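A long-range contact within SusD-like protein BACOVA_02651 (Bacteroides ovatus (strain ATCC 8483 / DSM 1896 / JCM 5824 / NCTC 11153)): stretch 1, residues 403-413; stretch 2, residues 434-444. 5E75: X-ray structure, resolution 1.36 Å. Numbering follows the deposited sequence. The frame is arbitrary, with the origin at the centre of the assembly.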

ATOM      1  N   THR A 403       7.542 -20.837   5.835  1.00 12.10           N
ATOM      2  CA  THR A 403       8.148 -20.133   6.946  1.00 11.49           C
ATOM      3  C   THR A 403       7.862 -18.632   6.805  1.00 11.44           C
ATOM      4  O   THR A 403       7.279 -18.180   5.805  1.00 11.02           O
ATOM      5  N   LEU A 404       8.282 -17.852   7.793  1.00 10.97           N
ATOM      6  CA  LEU A 404       8.128 -16.406   7.711  1.00 11.06           C
ATOM      7  C   LEU A 404       8.871 -15.876   6.472  1.00 11.44           C
ATOM      8  O   LEU A 404       8.398 -14.950   5.805  1.00 10.64           O
ATOM      9  N   ASP A 405      10.021 -16.451   6.140  1.00 10.13           N
ATOM     10  CA  ASP A 405      10.748 -16.008   4.958  1.00  9.97           C
ATOM     11  C   ASP A 405       9.945 -16.211   3.674  1.00  9.49           C
ATOM     12  O   ASP A 405      10.004 -15.380   2.761  1.00  9.53           O
ATOM     13  N   ASP A 406       9.178 -17.287   3.600  1.00 10.31           N
ATOM     14  CA  ASP A 406       8.323 -17.526   2.443  1.00  9.63           C
ATOM     15  C   ASP A 406       7.223 -16.474   2.378  1.00 10.13           C
ATOM     16  O   ASP A 406       6.866 -16.016   1.297  1.00 10.36           O
ATOM     17  N   ILE A 407       6.696 -16.090   3.535  1.00 10.48           N
ATOM     18  CA  ILE A 407       5.632 -15.092   3.590  1.00 10.70           C
ATOM     19  C   ILE A 407       6.144 -13.713   3.194  1.00  9.28           C
ATOM     20  O   ILE A 407       5.470 -12.991   2.443  1.00  8.79           O
ATOM     21  N   ILE A 408       7.334 -13.352   3.653  1.00  8.36           N
ATOM     22  CA  ILE A 408       7.924 -12.068   3.294  1.00  8.58           C
ATOM     23  C   ILE A 408       8.077 -11.980   1.774  1.00  9.00           C
ATOM     24  O   ILE A 408       7.714 -10.979   1.156  1.00 10.22           O
ATOM     25  N   ARG A 409       8.617 -13.029   1.152  1.00  8.54           N
ATOM     26  CA  ARG A 409       8.846 -13.005  -0.279  1.00  8.61           C
ATOM     27  C   ARG A 409       7.530 -12.950  -1.022  1.00  8.64           C
ATOM     28  O   ARG A 409       7.393 -12.202  -1.978  1.00  8.96           O
ATOM     29  N   GLU A 410       6.565 -13.740  -0.573  1.00  8.78           N
ATOM     30  CA  GLU A 410       5.282 -13.836  -1.242  1.00  8.86           C
ATOM     31  C   GLU A 410       4.551 -12.501  -1.198  1.00  9.15           C
ATOM     32  O   GLU A 410       3.963 -12.075  -2.198  1.00  8.97           O
ATOM     33  N   ARG A 411       4.589 -11.822  -0.050  1.00  8.21           N
ATOM     34  CA  ARG A 411       3.946 -10.523   0.042  1.00  8.19           C
ATOM     35  C   ARG A 411       4.633  -9.501  -0.860  1.00  8.37           C
ATOM     36  O   ARG A 411       3.957  -8.718  -1.533  1.00  9.07           O
ATOM     37  N   ARG A 412       5.958  -9.478  -0.890  1.00  7.87           N
ATOM     38  CA  ARG A 412       6.648  -8.520  -1.747  1.00  7.75           C
ATOM     39  C   ARG A 412       6.213  -8.658  -3.198  1.00  8.26           C
ATOM     40  O   ARG A 412       5.932  -7.645  -3.858  1.00  8.70           O
ATOM     41  N   VAL A 413       6.165  -9.895  -3.712  1.00  8.39           N
ATOM     42  CA  VAL A 413       5.815 -10.105  -5.103  1.00  8.60           C
ATOM     43  C   VAL A 413       4.316  -9.949  -5.374  1.00  9.32           C
ATOM     44  O   VAL A 413       3.934  -9.522  -6.456  1.00  9.96           O
ATOM     45  N   ASP A 434      16.286  -7.353  14.783  1.00 11.45           N
ATOM     46  CA  ASP A 434      17.607  -7.734  14.326  1.00 12.74           C
ATOM     47  C   ASP A 434      17.517  -8.439  12.979  1.00 12.06           C
ATOM     48  O   ASP A 434      18.305  -8.151  12.079  1.00 11.47           O
ATOM     49  N   LYS A 435      16.569  -9.354  12.824  1.00 11.29           N
ATOM     50  CA  LYS A 435      16.373 -10.004  11.534  1.00 11.34           C
ATOM     51  C   LYS A 435      16.116  -8.962  10.444  1.00 10.34           C
ATOM     52  O   LYS A 435      16.685  -9.022   9.352  1.00 11.41           O
ATOM     53  N   MET A 436      15.203  -8.038  10.698  1.00 10.50           N
ATOM     54  CA  MET A 436      14.840  -7.104   9.643  1.00  9.70           C
ATOM     55  C   MET A 436      15.906  -6.057   9.332  1.00  8.48           C
ATOM     56  O   MET A 436      16.036  -5.650   8.193  1.00  9.47           O
ATOM     57  N   LEU A 437      16.685  -5.619  10.317  1.00  9.78           N
ATOM     58  CA  LEU A 437      17.792  -4.727  10.012  1.00 10.61           C
ATOM     59  C   LEU A 437      18.799  -5.446   9.109  1.00  8.97           C
ATOM     60  O   LEU A 437      19.329  -4.861   8.164  1.00 10.49           O
ATOM     61  N   ASN A 438      19.063  -6.717   9.385  1.00 10.51           N
ATOM     62  CA  ASN A 438      19.960  -7.487   8.522  1.00 11.51           C
ATOM     63  C   ASN A 438      19.369  -7.613   7.121  1.00 11.11           C
ATOM     64  O   ASN A 438      20.063  -7.448   6.119  1.00 11.68           O
ATOM     65  N   TYR A 439      18.059  -7.860   7.060  1.00 10.01           N
ATOM     66  CA  TYR A 439      17.347  -7.920   5.786  1.00  9.59           C
ATOM     67  C   TYR A 439      17.530  -6.597   5.015  1.00  9.08           C
ATOM     68  O   TYR A 439      17.936  -6.591   3.859  1.00  9.58           O
ATOM     69  N   PHE A 440      17.241  -5.464   5.650  1.00  8.55           N
ATOM     70  CA  PHE A 440      17.312  -4.174   4.949  1.00  9.52           C
ATOM     71  C   PHE A 440      18.725  -3.882   4.434  1.00  9.11           C
ATOM     72  O   PHE A 440      18.889  -3.350   3.335  1.00 10.21           O
ATOM     73  N   ASN A 441      19.730  -4.230   5.232  1.00  9.92           N
ATOM     74  CA  ASN A 441      21.121  -4.025   4.851  1.00 11.22           C
ATOM     75  C   ASN A 441      21.603  -4.980   3.781  1.00 13.26           C
ATOM     76  O   ASN A 441      22.682  -4.779   3.230  1.00 16.19           O
ATOM     77  N   ASN A 442      20.824  -6.003   3.485  1.00 10.96           N
ATOM     78  CA  ASN A 442      21.157  -6.945   2.433  1.00 11.44           C
ATOM     79  C   ASN A 442      20.309  -6.812   1.186  1.00 10.21           C
ATOM     80  O   ASN A 442      20.345  -7.678   0.322  1.00 13.08           O
ATOM     81  N   GLN A 443      19.610  -5.686   1.057  1.00 11.61           N
ATOM     82  CA  GLN A 443      18.766  -5.426  -0.109  1.00 10.69           C
ATOM     83  C   GLN A 443      19.503  -4.675  -1.220  1.00 11.52           C
ATOM     84  O   GLN A 443      18.935  -4.394  -2.256  1.00 12.22           O
ATOM     85  N   TRP A 444      20.763  -4.334  -0.984  1.00 11.81           N
ATOM     86  CA  TRP A 444      21.569  -3.597  -1.971  1.00 13.71           C
ATOM     87  C   TRP A 444      20.866  -2.306  -2.379  1.00 11.21           C
ATOM     88  O   TRP A 444      20.796  -1.956  -3.557  1.00 11.60           O
TER

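The contact between residues 403-413 and 434-444 is a small, side-chain-mediated meeting of two well-separated helices, in which a salt bridge and an arginine-tyrosine hydrogen bond flank a modest apolar patch centred on I408. The axes of helices 404-413 and 434-441 come no closer than 13.7 Å and cross at -46°, and even the nearest pair of CA atoms, those of D405 and Y439, lies 10.5 Å apart. Backbones at this distance cannot touch, so long side chains must span the gap, and together they bury only 308 Å².

On the first helix, L404, I408 and R412 recur at intervals of four residues, about one helical turn, and all direct their CA-to-CB bonds toward the second stretch. K435, Y439 and Q443 repeat the same spacing and also point toward their partner, although Q443 already lies beyond the helix. The two rows meet largely in order along their length.

At the first end, K435 extends through three t torsions (chi1 to chi3) before chi4 turns to p, bringing its ammonium group to D405. The CA-to-CB bond of D405 points sideways, but its m rotamer carries the carboxylate nearer, and K435 NZ donates to D405 OD1 at 2.7 Å in a salt bridge. The aliphatic part of the lysine is used as well: K435 CE lies 4.3 Å from L404 CD2 and 4.1 Å from I408 CD1.

I408, buried and in the m,t rotamer, occupies the middle. Its CD1 reaches to 4.3 Å from M436 SD, the methionine having folded its side chain through three m torsions so that its end approaches although its CA-to-CB bond points sideways. The other branch of I408 packs against the tyrosine, with I408 CG2 3.9 Å from Y439 CE2 and 3.7 Å from Y439 OH.

Y439, with chi1 t, projects its ring across the gap so that the hydroxyl arrives beside R412. R412 NH1 donates to Y439 OH at 2.9 Å, with an N-H...O angle of 148°. The nitrogen lies near the plane of the tyrosine ring, and the hydroxyl near the plane of the guanidinium, so the two groups meet edge to edge rather than stacking. This leaves a guanidinium face available to Q443, whose NE2 sits over it, 3.7 Å from R412 NH2. Both NH1 and NH2 of R412 are also hydrogen-bonded elsewhere in the structure, which helps to hold this buried arginine in place.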

ATOM      1  CB  THR A 403       9.671 -20.291   6.950  1.00 12.93           C
ATOM      2  OG1 THR A 403      10.224 -19.583   5.835  1.00 14.82           O
ATOM      3  CG2 THR A 403      10.097 -21.768   6.869  1.00 14.44           C
ATOM      4  CB  LEU A 404       8.612 -15.730   8.990  1.00 11.03           C
ATOM      5  CG  LEU A 404       8.428 -14.207   9.016  1.00 13.83           C
ATOM      6  CD1 LEU A 404       6.950 -13.807   8.955  1.00 15.59           C
ATOM      7  CD2 LEU A 404       9.109 -13.612  10.236  1.00 14.29           C
ATOM      8  CB  ASP A 405      12.098 -16.724   4.853  1.00 11.02           C
ATOM      9  CG  ASP A 405      13.087 -16.261   5.897  1.00 16.16           C
ATOM     10  OD1 ASP A 405      12.973 -15.122   6.400  1.00 16.03           O
ATOM     11  OD2 ASP A 405      14.003 -17.058   6.211  1.00 20.87           O
ATOM     12  CB  ASP A 406       7.674 -18.912   2.499  1.00 11.80           C
ATOM     13  CG  ASP A 406       8.665 -20.034   2.353  1.00 13.44           C
ATOM     14  OD1 ASP A 406       9.467 -20.008   1.395  1.00 15.72           O
ATOM     15  OD2 ASP A 406       8.633 -20.946   3.203  1.00 15.05           O
ATOM     16  CB  ILE A 407       4.969 -15.065   4.975  1.00  9.74           C
ATOM     17  CG1 ILE A 407       4.262 -16.405   5.179  1.00 14.31           C
ATOM     18  CG2 ILE A 407       3.995 -13.900   5.096  1.00 11.16           C
ATOM     19  CD1 ILE A 407       3.668 -16.633   6.542  1.00 15.55           C
ATOM     20  CB  ILE A 408       9.277 -11.821   4.005  1.00  9.52           C
ATOM     21  CG1 ILE A 408       9.044 -11.656   5.510  1.00  9.28           C
ATOM     22  CG2 ILE A 408       9.991 -10.599   3.414  1.00  9.72           C
ATOM     23  CD1 ILE A 408      10.336 -11.722   6.350  1.00 12.43           C
ATOM     24  CB  ARG A 409       9.647 -14.243  -0.714  1.00  8.52           C
ATOM     25  CG  ARG A 409      10.103 -14.224  -2.166  1.00  9.28           C
ATOM     26  CD  ARG A 409      10.953 -15.438  -2.484  1.00  9.54           C
ATOM     27  NE  ARG A 409      11.572 -15.286  -3.787  1.00 10.20           N
ATOM     28  CZ  ARG A 409      12.510 -16.077  -4.295  1.00 10.00           C
ATOM     29  NH1 ARG A 409      12.953 -17.115  -3.614  1.00 12.76           N
ATOM     30  NH2 ARG A 409      13.007 -15.806  -5.486  1.00 10.42           N
ATOM     31  CB  GLU A 410       4.405 -14.948  -0.645  1.00  9.13           C
ATOM     32  CG  GLU A 410       3.306 -15.421  -1.606  1.00 10.03           C
ATOM     33  CD  GLU A 410       3.858 -16.066  -2.863  1.00 11.30           C
ATOM     34  OE1 GLU A 410       4.991 -16.616  -2.813  1.00 11.94           O
ATOM     35  OE2 GLU A 410       3.159 -16.031  -3.896  1.00 11.75           O
ATOM     36  CB  ARG A 411       3.893 -10.036   1.490  1.00  8.52           C
ATOM     37  CG  ARG A 411       2.916 -10.815   2.348  1.00 13.99           C
ATOM     38  CD  ARG A 411       2.792 -10.220   3.743  1.00 15.25           C
ATOM     39  NE  ARG A 411       2.095  -8.948   3.699  1.00 10.90           N
ATOM     40  CZ  ARG A 411       0.776  -8.793   3.752  1.00 11.23           C
ATOM     41  NH1 ARG A 411      -0.042  -9.807   3.964  1.00 10.66           N
ATOM     42  NH2 ARG A 411       0.250  -7.576   3.655  1.00 18.91           N
ATOM     43  CB  ARG A 412       8.172  -8.649  -1.621  1.00  9.24           C
ATOM     44  CG  ARG A 412       8.722  -8.149  -0.297  1.00  7.89           C
ATOM     45  CD  ARG A 412      10.242  -8.119  -0.243  1.00  8.50           C
ATOM     46  NE  ARG A 412      10.771  -7.116  -1.166  1.00  9.02           N
ATOM     47  CZ  ARG A 412      12.048  -7.008  -1.536  1.00  9.57           C
ATOM     48  NH1 ARG A 412      12.983  -7.840  -1.074  1.00  9.67           N
ATOM     49  NH2 ARG A 412      12.391  -6.068  -2.408  1.00  9.47           N
ATOM     50  CB  VAL A 413       6.336 -11.462  -5.693  1.00  8.80           C
ATOM     51  CG1 VAL A 413       7.854 -11.553  -5.659  1.00 11.17           C
ATOM     52  CG2 VAL A 413       5.770 -12.642  -4.992  1.00  9.86           C
ATOM     53  CB  ASP A 434      18.319  -8.603  15.372  1.00 16.71           C
ATOM     54  CG  ASP A 434      18.646  -7.830  16.632  1.00 27.18           C
ATOM     55  OD1 ASP A 434      19.030  -6.643  16.521  1.00 31.91           O
ATOM     56  OD2 ASP A 434      18.503  -8.400  17.732  1.00 39.45           O
ATOM     57  CB  LYS A 435      15.186 -10.967  11.587  1.00 12.91           C
ATOM     58  CG  LYS A 435      14.811 -11.592  10.240  1.00 13.50           C
ATOM     59  CD  LYS A 435      13.492 -12.352  10.312  1.00 13.46           C
ATOM     60  CE  LYS A 435      13.145 -13.017   8.986  1.00 14.85           C
ATOM     61  NZ  LYS A 435      14.143 -14.071   8.644  1.00 17.15           N
ATOM     62  CB  MET A 436      13.498  -6.435   9.946  1.00  9.55           C
ATOM     63  CG  MET A 436      12.332  -7.413   9.982  1.00 10.12           C
ATOM     64  SD  MET A 436      12.237  -8.558   8.589  1.00 11.55           S
ATOM     65  CE  MET A 436      12.059  -7.442   7.210  1.00 11.87           C
ATOM     66  CB  LEU A 437      18.463  -4.232  11.290  1.00 10.77           C
ATOM     67  CG  LEU A 437      17.627  -3.237  12.108  1.00 11.10           C
ATOM     68  CD1 LEU A 437      18.322  -2.969  13.443  1.00 11.78           C
ATOM     69  CD2 LEU A 437      17.365  -1.947  11.356  1.00 11.76           C
ATOM     70  CB  ASN A 438      20.211  -8.866   9.125  1.00 12.41           C
ATOM     71  CG  ASN A 438      21.083  -9.731   8.246  1.00 18.82           C
ATOM     72  OD1 ASN A 438      20.594 -10.605   7.532  1.00 25.53           O
ATOM     73  ND2 ASN A 438      22.380  -9.472   8.276  1.00 23.26           N
ATOM     74  CB  TYR A 439      15.858  -8.209   6.043  1.00  9.60           C
ATOM     75  CG  TYR A 439      15.028  -8.493   4.802  1.00 10.03           C
ATOM     76  CD1 TYR A 439      14.652  -7.466   3.938  1.00 10.20           C
ATOM     77  CD2 TYR A 439      14.600  -9.780   4.511  1.00 12.00           C
ATOM     78  CE1 TYR A 439      13.910  -7.722   2.801  1.00 10.02           C
ATOM     79  CE2 TYR A 439      13.839 -10.040   3.383  1.00  9.39           C
ATOM     80  CZ  TYR A 439      13.498  -9.007   2.538  1.00 10.12           C
ATOM     81  OH  TYR A 439      12.747  -9.250   1.420  1.00 10.96           O
ATOM     82  CB  PHE A 440      16.857  -3.021   5.856  1.00  9.77           C
ATOM     83  CG  PHE A 440      15.456  -3.147   6.385  1.00  9.88           C
ATOM     84  CD1 PHE A 440      14.453  -3.765   5.667  1.00  8.78           C
ATOM     85  CD2 PHE A 440      15.159  -2.638   7.627  1.00  9.52           C
ATOM     86  CE1 PHE A 440      13.172  -3.871   6.194  1.00  9.28           C
ATOM     87  CE2 PHE A 440      13.893  -2.737   8.151  1.00  9.26           C
ATOM     88  CZ  PHE A 440      12.909  -3.366   7.448  1.00  9.29           C
ATOM     89  CB  ASN A 441      22.018  -4.128   6.086  1.00 10.48           C
ATOM     90  CG  ASN A 441      21.978  -2.868   6.934  1.00 10.95           C
ATOM     91  OD1 ASN A 441      22.240  -1.781   6.444  1.00 11.74           O
ATOM     92  ND2 ASN A 441      21.613  -3.010   8.200  1.00 12.01           N
ATOM     93  CB  ASN A 442      21.127  -8.371   2.986  1.00 13.95           C
ATOM     94  CG  ASN A 442      22.418  -8.727   3.701  1.00 16.89           C
ATOM     95  OD1 ASN A 442      23.425  -9.024   3.058  1.00 26.06           O
ATOM     96  ND2 ASN A 442      22.416  -8.641   5.021  1.00 20.94           N
ATOM     97  CB  GLN A 443      17.516  -4.647   0.304  1.00  9.90           C
ATOM     98  CG  GLN A 443      16.468  -5.490   0.992  1.00  9.86           C
ATOM     99  CD  GLN A 443      15.242  -4.676   1.336  1.00 10.05           C
ATOM    100  OE1 GLN A 443      15.199  -3.994   2.357  1.00  9.65           O
ATOM    101  NE2 GLN A 443      14.242  -4.720   0.470  1.00 10.11           N
ATOM    102  CB  TRP A 444      21.867  -4.450  -3.213  1.00 14.91           C
ATOM    103  CG  TRP A 444      22.799  -5.615  -2.976  1.00 18.17           C
ATOM    104  CD1 TRP A 444      22.630  -6.633  -2.087  1.00 20.65           C
ATOM    105  CD2 TRP A 444      24.024  -5.885  -3.671  1.00 21.31           C
ATOM    106  NE1 TRP A 444      23.678  -7.524  -2.183  1.00 22.48           N
ATOM    107  CE2 TRP A 444      24.546  -7.081  -3.142  1.00 21.02           C
ATOM    108  CE3 TRP A 444      24.731  -5.227  -4.682  1.00 19.29           C
ATOM    109  CZ2 TRP A 444      25.743  -7.635  -3.598  1.00 22.12           C
ATOM    110  CZ3 TRP A 444      25.925  -5.785  -5.130  1.00 22.80           C
ATOM    111  CH2 TRP A 444      26.413  -6.971  -4.585  1.00 22.57           C
TER